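PDB 3TS3: capsid polyprotein from Turkey astrovirus 2, which forms, through the projection domain described here, the surface spikes of the astrovirus capsid, whose immature particle is probably a self-assembled T=3 icosahedron. Local coordinates for residues V26-T29 / V33-L36; T85-G90 / V96-T101; H108-T113 / L156-S161. All blocks are in the same frame, centred on the assembly; numbering follows the deposited sequence.

Contact 1. Residues V26-T29 / V33-L36; sequences VSTT and VFCL. With SO4 (sulfate ion), chain I.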
loop_
_atom_site.group_PDB
_atom_site.type_symbol
_atom_site.label_atom_id
_atom_site.label_comp_id
_atom_site.label_asym_id
_atom_site.label_seq_id
_atom_site.Cartn_x
_atom_site.Cartn_y
_atom_site.Cartn_z
ATOM N N VAL C 26 -2.742 2.895 -21.065
ATOM C CA VAL C 26 -1.783 1.845 -20.790
ATOM C C VAL C 26 -2.616 0.576 -20.709
ATOM O O VAL C 26 -3.521 0.484 -19.911
ATOM C CB VAL C 26 -1.035 2.095 -19.470
ATOM C CG1 VAL C 26 -0.139 0.907 -19.121
ATOM C CG2 VAL C 26 -0.200 3.355 -19.585
ATOM N N SER C 27 -2.319 -0.400 -21.551
ATOM C CA SER C 27 -3.128 -1.610 -21.575
ATOM C C SER C 27 -3.024 -2.418 -20.293
ATOM O O SER C 27 -1.974 -2.480 -19.684
ATOM C CB SER C 27 -2.758 -2.500 -22.757
ATOM O OG SER C 27 -3.496 -3.703 -22.703
ATOM N N THR C 28 -4.128 -3.059 -19.927
ATOM C CA THR C 28 -4.199 -3.876 -18.720
ATOM C C THR C 28 -3.889 -5.352 -18.972
ATOM O O THR C 28 -4.103 -6.179 -18.111
ATOM C CB THR C 28 -5.553 -3.746 -17.993
ATOM O OG1 THR C 28 -6.624 -4.104 -18.872
ATOM C CG2 THR C 28 -5.754 -2.325 -17.499
ATOM N N THR C 29 -3.391 -5.671 -20.162
ATOM C CA THR C 29 -3.029 -7.047 -20.470
ATOM C C THR C 29 -1.903 -7.578 -19.598
ATOM O O THR C 29 -1.940 -8.726 -19.185
ATOM C CB THR C 29 -2.569 -7.211 -21.914
ATOM O OG1 THR C 29 -3.614 -6.818 -22.794
ATOM C CG2 THR C 29 -2.232 -8.662 -22.177
ATOM N N VAL C 33 0.334 -3.655 -13.969
ATOM C CA VAL C 33 0.108 -2.279 -14.526
ATOM C C VAL C 33 -0.745 -1.404 -13.575
ATOM O O VAL C 33 -0.615 -0.192 -13.638
ATOM C CB VAL C 33 -0.626 -2.396 -15.884
ATOM C CG1 VAL C 33 -0.947 -1.036 -16.430
ATOM C CG2 VAL C 33 0.227 -3.176 -16.888
ATOM N N PHE C 34 -1.405 -2.035 -12.613
ATOM C CA PHE C 34 -2.009 -1.272 -11.521
ATOM C C PHE C 34 -1.930 -1.977 -10.169
ATOM O O PHE C 34 -1.923 -3.195 -10.084
ATOM C CB PHE C 34 -3.421 -0.788 -11.824
ATOM C CG PHE C 34 -4.406 -1.889 -12.089
ATOM C CD1 PHE C 34 -5.183 -2.409 -11.070
ATOM C CD2 PHE C 34 -4.593 -2.362 -13.365
ATOM C CE1 PHE C 34 -6.103 -3.398 -11.325
ATOM C CE2 PHE C 34 -5.512 -3.349 -13.615
ATOM C CZ PHE C 34 -6.264 -3.862 -12.598
ATOM N N CYS C 35 -1.877 -1.172 -9.120
ATOM C CA CYS C 35 -1.771 -1.645 -7.762
ATOM C C CYS C 35 -2.918 -1.103 -6.919
ATOM O O CYS C 35 -3.164 0.091 -6.917
ATOM C CB CYS C 35 -0.439 -1.168 -7.183
ATOM S SG CYS C 35 -0.269 -1.334 -5.393
ATOM N N LEU C 36 -3.585 -1.989 -6.189
ATOM C CA LEU C 36 -4.636 -1.579 -5.273
ATOM C C LEU C 36 -4.045 -1.360 -3.891
ATOM O O LEU C 36 -3.501 -2.272 -3.289
ATOM C CB LEU C 36 -5.731 -2.647 -5.179
ATOM C CG LEU C 36 -6.798 -2.425 -4.100
ATOM C CD1 LEU C 36 -7.689 -1.231 -4.436
ATOM C CD2 LEU C 36 -7.632 -3.685 -3.903
HETATM S S SO4 I . -5.104 -4.100 -25.780
HETATM O O1 SO4 I . -5.565 -4.957 -26.876
HETATM O O2 SO4 I . -6.168 -3.955 -24.797
HETATM O O3 SO4 I . -3.930 -4.717 -25.171
HETATM O O4 SO4 I . -4.727 -2.791 -26.312
#
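Val-26, Ser-27 and Thr-28, in a loop that holds an ST turn at Ser-27, pack against Val-33 and Phe-34, where the chain has doubled back to enter the large antiparallel sheet of the spike domain. The contact is small, 179 Å², and its meeting surfaces are apolar apart from one backbone carbonyl. CG1 of Val-26 comes obliquely against CG1 of Val-33; Val-33 was modelled in two conformers, so the very close approach of the two methyls in this one is doubtful. Beside this pair, Val-33 CG2 lies 3.6 Å from Ser-27 O. Further along, the methyl CG2 of Thr-28 meets ring atom CE2 of Phe-34 at 4.0 Å, an oblique approach. The torsion of Thr-28 (chi1 58°) sets OG1 between the backbone N and the carbonyl carbon, and CG2 anti to that carbon. The methyl is thus left to the aromatic ring while the buried hydroxyl bonds to Glu-114 OE1 and Ala-116 N. Phe-34 also packs on Phe-17 and on side chains of strands 87-90 and 142-148, and its backbone N bonds to Asn-189 OD1. The ST turn itself is on the side away from Val-33: Ser-27 OG accepts from Thr-29 N at 3.2 Å, in a fairly straight bond (162°). The same hydroxyl donates to a sulfate ion, probably from the crystallisation liquor, which Arg-25 also holds. Ser-27 OG to sulfate O3 measures 2.7 Å, and Thr-29 OG1 reaches that oxygen more weakly at 3.2 Å.

Contact 2. Residues T85-G90 / V96-T101; sequences TGVLFG and VGVMQT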
loop_
_atom_site.group_PDB
_atom_site.type_symbol
_atom_site.label_atom_id
_atom_site.label_comp_id
_atom_site.label_asym_id
_atom_site.label_seq_id
_atom_site.Cartn_x
_atom_site.Cartn_y
_atom_site.Cartn_z
ATOM N N THR C 85 -11.622 3.856 0.989
ATOM C CA THR C 85 -10.240 4.331 0.977
ATOM C C THR C 85 -9.367 3.870 -0.192
ATOM O O THR C 85 -8.258 4.341 -0.357
ATOM C CB THR C 85 -9.533 3.969 2.291
ATOM O OG1 THR C 85 -9.247 2.568 2.322
ATOM C CG2 THR C 85 -10.422 4.322 3.467
ATOM N N GLY C 86 -9.888 2.960 -0.996
ATOM C CA GLY C 86 -9.097 2.386 -2.063
ATOM C C GLY C 86 -8.618 3.336 -3.143
ATOM O O GLY C 86 -9.320 4.240 -3.555
ATOM N N VAL C 87 -7.393 3.110 -3.596
ATOM C CA VAL C 87 -6.820 3.882 -4.690
ATOM C C VAL C 87 -6.024 2.942 -5.579
ATOM O O VAL C 87 -5.626 1.875 -5.139
ATOM C CB VAL C 87 -5.883 5.005 -4.192
ATOM C CG1 VAL C 87 -6.640 6.008 -3.336
ATOM C CG2 VAL C 87 -4.692 4.426 -3.442
ATOM N N LEU C 88 -5.804 3.336 -6.826
ATOM C CA LEU C 88 -4.924 2.567 -7.692
ATOM C C LEU C 88 -3.669 3.361 -7.995
ATOM O O LEU C 88 -3.757 4.502 -8.419
ATOM C CB LEU C 88 -5.591 2.213 -9.023
ATOM C CG LEU C 88 -6.827 1.317 -9.067
ATOM C CD1 LEU C 88 -7.122 0.918 -10.515
ATOM C CD2 LEU C 88 -6.640 0.075 -8.194
ATOM N N PHE C 89 -2.520 2.735 -7.768
ATOM C CA PHE C 89 -1.237 3.281 -8.181
ATOM C C PHE C 89 -0.953 2.714 -9.558
ATOM O O PHE C 89 -1.256 1.569 -9.830
ATOM C CB PHE C 89 -0.091 2.831 -7.270
ATOM C CG PHE C 89 0.016 3.582 -5.969
ATOM C CD1 PHE C 89 -0.735 3.204 -4.883
ATOM C CD2 PHE C 89 0.901 4.630 -5.827
ATOM C CE1 PHE C 89 -0.627 3.864 -3.691
ATOM C CE2 PHE C 89 1.010 5.306 -4.637
ATOM C CZ PHE C 89 0.254 4.917 -3.563
ATOM N N GLY C 90 -0.361 3.531 -10.411
ATOM C CA GLY C 90 0.050 3.109 -11.734
ATOM C C GLY C 90 1.345 2.323 -11.754
ATOM O O GLY C 90 2.129 2.383 -10.825
ATOM N N VAL C 96 3.217 7.906 -12.374
ATOM C CA VAL C 96 1.930 8.548 -12.109
ATOM C C VAL C 96 1.416 8.469 -10.676
ATOM O O VAL C 96 0.572 9.257 -10.288
ATOM C CB VAL C 96 0.809 8.112 -13.092
ATOM C CG1 VAL C 96 1.145 8.564 -14.509
ATOM C CG2 VAL C 96 0.585 6.616 -13.032
ATOM N N GLY C 97 1.898 7.500 -9.910
ATOM C CA GLY C 97 1.412 7.319 -8.555
ATOM C C GLY C 97 -0.076 7.028 -8.514
ATOM O O GLY C 97 -0.563 6.247 -9.311
ATOM N N VAL C 98 -0.807 7.685 -7.620
ATOM C CA VAL C 98 -2.232 7.412 -7.516
ATOM C C VAL C 98 -2.945 8.037 -8.707
ATOM O O VAL C 98 -2.903 9.232 -8.904
ATOM C CB VAL C 98 -2.811 7.991 -6.215
ATOM C CG1 VAL C 98 -4.339 7.976 -6.244
ATOM C CG2 VAL C 98 -2.261 7.236 -4.998
ATOM N N MET C 99 -3.564 7.195 -9.522
ATOM C CA MET C 99 -4.110 7.723 -10.739
ATOM C C MET C 99 -5.575 7.357 -10.847
ATOM O O MET C 99 -6.233 7.924 -11.705
ATOM C CB MET C 99 -3.294 7.326 -11.993
ATOM C CG MET C 99 -3.007 5.831 -12.164
ATOM S SD MET C 99 -4.347 4.991 -13.037
ATOM C CE MET C 99 -4.172 3.304 -12.462
ATOM N N GLN C 100 -6.096 6.617 -9.875
ATOM C CA GLN C 100 -7.536 6.473 -9.685
ATOM C C GLN C 100 -7.869 6.384 -8.219
ATOM O O GLN C 100 -7.092 5.896 -7.430
ATOM C CB GLN C 100 -8.118 5.202 -10.330
ATOM C CG GLN C 100 -7.756 4.952 -11.766
ATOM C CD GLN C 100 -8.614 5.715 -12.754
ATOM O OE1 GLN C 100 -9.528 6.446 -12.388
ATOM N NE2 GLN C 100 -8.316 5.532 -14.024
ATOM N N THR C 101 -9.061 6.852 -7.878
ATOM C CA THR C 101 -9.683 6.539 -6.614
ATOM C C THR C 101 -10.744 5.519 -6.992
ATOM O O THR C 101 -10.989 5.287 -8.158
ATOM C CB THR C 101 -10.359 7.727 -5.956
ATOM O OG1 THR C 101 -11.351 8.253 -6.833
ATOM C CG2 THR C 101 -9.351 8.808 -5.635
HETATM O O HOH W 1 3.308 5.116 -10.579
#
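Leu-88 supplies both ends of the central backbone bonding between 85-90 and 96-101: its N donates to Gln-100 O at 2.9 Å, and its O receives Met-99 N at 2.9 Å. The Met-99 bond runs almost straight out from the carbonyl (C=O...N angle 172°), whereas Leu-88 N approaches Gln-100 O tilted 35° from the carbonyl plane. Gln-100 N adds a weak bond to Leu-88 O at 3.5 Å. Near the loop that joins the strands, Gly-90 N donates to Gly-97 O, and a water bridges the same two residues, donating to Gly-90 O and accepting from Gly-97 N. The two strands form an antiparallel beta hairpin interrupted by a classic beta bulge, with Met-99 and Gln-100 both opposite Leu-88. The extra residue shifts the register by one, so that Phe-89 pairs with Val-98. CA-H...O contacts line the same seam, the shortest from Phe-89 CA to Gly-97 O at 3.2 Å. Apolar packing occupies the face bearing Val-87, Phe-89 and Val-98. The torsion of Val-98 (chi1 168°) divides its methyls: CG2 sits over a face of the Phe-89 ring in a CH-pi contact, 3.8 Å from the centroid and displaced toward the rim, and CG1, anti to the backbone N, meets Val-87 CB at 3.9 Å. Val-87, Phe-89 and Val-98 also pack against the second subunit, to which Val-98 bonds through its backbone. On the other face, CB of Leu-88 faces CB of Gln-100 at 4.1 Å, while the Gln-100 amide turns away: OE1 bonds to Thr-104 OG1 and Thr-14 OG1, NE2 to Phe-17 O.

Contact 3. Residues H108-T113 / L156-S161; sequences HIKDYT and LFYRTS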
loop_
_atom_site.group_PDB
_atom_site.type_symbol
_atom_site.label_atom_id
_atom_site.label_comp_id
_atom_site.label_asym_id
_atom_site.label_seq_id
_atom_site.Cartn_x
_atom_site.Cartn_y
_atom_site.Cartn_z
ATOM N N HIS C 108 -14.442 3.393 -15.401
ATOM C CA HIS C 108 -13.797 2.357 -16.197
ATOM C C HIS C 108 -14.046 0.912 -15.776
ATOM O O HIS C 108 -13.663 -0.007 -16.485
ATOM C CB HIS C 108 -12.292 2.620 -16.182
ATOM C CG HIS C 108 -11.945 4.057 -16.405
ATOM N ND1 HIS C 108 -12.009 4.653 -17.644
ATOM C CD2 HIS C 108 -11.561 5.026 -15.540
ATOM C CE1 HIS C 108 -11.671 5.925 -17.534
ATOM N NE2 HIS C 108 -11.396 6.176 -16.268
ATOM N N ILE C 109 -14.657 0.721 -14.618
ATOM C CA ILE C 109 -14.797 -0.605 -14.028
ATOM C C ILE C 109 -15.640 -1.552 -14.877
ATOM O O ILE C 109 -15.452 -2.752 -14.829
ATOM C CB ILE C 109 -15.238 -0.547 -12.542
ATOM C CG1 ILE C 109 -15.015 -1.893 -11.853
ATOM C CG2 ILE C 109 -16.675 -0.067 -12.402
ATOM C CD1 ILE C 109 -13.574 -2.329 -11.795
ATOM N N LYS C 110 -16.548 -0.988 -15.658
ATOM C CA LYS C 110 -17.410 -1.779 -16.522
ATOM C C LYS C 110 -16.935 -1.777 -17.971
ATOM O O LYS C 110 -17.696 -2.092 -18.871
ATOM C CB LYS C 110 -18.865 -1.322 -16.421
ATOM C CG LYS C 110 -19.447 -1.449 -15.030
ATOM C CD LYS C 110 -20.911 -1.080 -15.046
ATOM C CE LYS C 110 -21.460 -0.910 -13.654
ATOM N NZ LYS C 110 -22.897 -0.488 -13.702
ATOM N N ASP C 111 -15.675 -1.418 -18.187
ATOM C CA ASP C 111 -15.101 -1.434 -19.522
ATOM C C ASP C 111 -14.558 -2.824 -19.804
ATOM O O ASP C 111 -13.378 -3.084 -19.648
ATOM C CB ASP C 111 -13.979 -0.410 -19.657
ATOM C CG ASP C 111 -13.439 -0.346 -21.058
ATOM O OD1 ASP C 111 -14.005 -1.048 -21.916
ATOM O OD2 ASP C 111 -12.458 0.377 -21.294
ATOM N N TYR C 112 -15.454 -3.694 -20.245
ATOM C CA TYR C 112 -15.172 -5.106 -20.476
ATOM C C TYR C 112 -14.180 -5.344 -21.600
ATOM O O TYR C 112 -13.631 -6.423 -21.730
ATOM C CB TYR C 112 -16.465 -5.900 -20.645
ATOM C CG TYR C 112 -17.312 -5.875 -19.389
ATOM C CD1 TYR C 112 -16.918 -6.560 -18.255
ATOM C CD2 TYR C 112 -18.492 -5.153 -19.334
ATOM C CE1 TYR C 112 -17.672 -6.533 -17.114
ATOM C CE2 TYR C 112 -19.253 -5.123 -18.199
ATOM C CZ TYR C 112 -18.840 -5.811 -17.089
ATOM O OH TYR C 112 -19.603 -5.778 -15.952
ATOM N N THR C 113 -13.953 -4.325 -22.408
ATOM C CA THR C 113 -12.923 -4.398 -23.431
ATOM C C THR C 113 -11.503 -4.440 -22.837
ATOM O O THR C 113 -10.594 -4.958 -23.456
ATOM C CB THR C 113 -13.088 -3.338 -24.530
ATOM O OG1 THR C 113 -12.692 -2.064 -24.034
ATOM C CG2 THR C 113 -14.534 -3.283 -24.983
ATOM N N LEU C 156 -10.635 -9.008 -7.333
ATOM C CA LEU C 156 -11.283 -7.751 -6.998
ATOM C C LEU C 156 -12.576 -7.712 -7.801
ATOM O O LEU C 156 -12.559 -7.826 -9.019
ATOM C CB LEU C 156 -10.397 -6.557 -7.357
ATOM C CG LEU C 156 -10.983 -5.150 -7.185
ATOM C CD1 LEU C 156 -11.276 -4.833 -5.736
ATOM C CD2 LEU C 156 -10.035 -4.118 -7.769
ATOM N N PHE C 157 -13.693 -7.557 -7.101
ATOM C CA PHE C 157 -14.993 -7.509 -7.741
ATOM C C PHE C 157 -15.572 -6.112 -7.602
ATOM O O PHE C 157 -15.234 -5.380 -6.688
ATOM C CB PHE C 157 -15.990 -8.442 -7.043
ATOM C CG PHE C 157 -15.655 -9.906 -7.108
ATOM C CD1 PHE C 157 -15.945 -10.652 -8.235
ATOM C CD2 PHE C 157 -15.130 -10.555 -6.009
ATOM C CE1 PHE C 157 -15.665 -12.000 -8.278
ATOM C CE2 PHE C 157 -14.857 -11.898 -6.047
ATOM C CZ PHE C 157 -15.122 -12.619 -7.185
ATOM N N TYR C 158 -16.463 -5.761 -8.518
ATOM C CA TYR C 158 -17.291 -4.591 -8.339
ATOM C C TYR C 158 -18.706 -5.139 -8.218
ATOM O O TYR C 158 -19.260 -5.643 -9.189
ATOM C CB TYR C 158 -17.168 -3.623 -9.511
ATOM C CG TYR C 158 -17.941 -2.333 -9.321
ATOM C CD1 TYR C 158 -17.647 -1.480 -8.283
ATOM C CD2 TYR C 158 -18.947 -1.975 -10.189
ATOM C CE1 TYR C 158 -18.343 -0.311 -8.100
ATOM C CE2 TYR C 158 -19.648 -0.805 -10.018
ATOM C CZ TYR C 158 -19.342 0.028 -8.972
ATOM O OH TYR C 158 -20.039 1.200 -8.795
ATOM N N ARG C 159 -19.286 -5.031 -7.026
ATOM C CA ARG C 159 -20.649 -5.506 -6.815
ATOM C C ARG C 159 -21.565 -4.354 -7.184
ATOM O O ARG C 159 -21.795 -3.447 -6.405
ATOM C CB ARG C 159 -20.866 -5.930 -5.362
ATOM C CG ARG C 159 -22.229 -6.574 -5.100
ATOM C CD ARG C 159 -22.562 -6.694 -3.615
ATOM N NE ARG C 159 -21.712 -7.640 -2.903
ATOM C CZ ARG C 159 -21.084 -7.383 -1.763
ATOM N NH1 ARG C 159 -21.190 -6.195 -1.187
ATOM N NH2 ARG C 159 -20.342 -8.323 -1.204
ATOM N N THR C 160 -22.099 -4.425 -8.392
ATOM C CA THR C 160 -22.875 -3.348 -8.981
ATOM C C THR C 160 -24.118 -2.995 -8.179
ATOM O O THR C 160 -24.511 -1.845 -8.142
ATOM C CB THR C 160 -23.269 -3.658 -10.438
ATOM O OG1 THR C 160 -24.093 -4.821 -10.477
ATOM C CG2 THR C 160 -22.038 -3.917 -11.272
ATOM N N SER C 161 -24.715 -3.977 -7.519
ATOM C CA SER C 161 -25.958 -3.740 -6.800
ATOM C C SER C 161 -25.809 -2.691 -5.707
ATOM O O SER C 161 -26.717 -1.909 -5.484
ATOM C CB SER C 161 -26.502 -5.037 -6.203
ATOM O OG SER C 161 -25.599 -5.603 -5.272
#
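Two successive residues of one turn touch a single aromatic ring from different directions: Ile-109 comes over a face of Tyr-158, and Lys-110 comes to its edge. Both occupy the middle of a type I beta turn from His-108 to Asp-111, closed by Asp-111 N donating to His-108 O at 3.0 Å. The two branches of Ile-109 from CB are divided between two parts of the tyrosine. With CG1 anti to the backbone N (chi1 -165°), that methylene reaches Tyr-158 CB at 3.6 Å. CG2 lies over the ring in a CH-pi contact, 4.0 Å from the centroid, 21° off the normal, nearest to CD2. Lys-110 is extended beyond CG, and its CE passes near the ring plane at 4.1 Å from Tyr-158 CE2. The same carbon then meets the methyl CG2 of Thr-160 at 3.9 Å, so the aliphatic part of an exposed lysine covers the edge of the ring and the threonine methyl. Thr-160 gives its methyl to this packing; its hydroxyl bonds to Asp-141 OD1. Overlapping the end of the beta turn is an inverse gamma turn centred on Asp-111, whose OD1 accepts from Thr-113 OG1 at 2.7 Å, on the syn side of the carboxylate. The loop runs from helix 102-105 toward strand 117-119, and its beta turn packs against the end of strand 153-159 and Thr-160. That strand is flanked in the sheet by strands 142-148 and 164-171; Pro-142 from the first and Tyr-165 from the second also pack on Tyr-158.

From the N terminus the three contacts follow in series, none nested in or crossing another. Contact 1 closes a short loop and delivers the chain into strand 34-37. Contact 2 closes the hairpin of strands 87-90 and 98-101, and strand 87-90 lies next to 34-37 in the sheet: Cys-35 O receives Phe-89 N at 2.9 Å, a probable hydrogen bond. Contact 3 spans the longest separation, joining the loop after helix 102-105 to strand 153-159. It touches its predecessors through side chains: Leu-36 CD2 meets Leu-156 CD1, and Gln-100 NE2 packs on His-108 CD2. Contacts 1 and 3 tie loops to the large antiparallel sheet, while contact 2 lies within it and also reaches the second subunit.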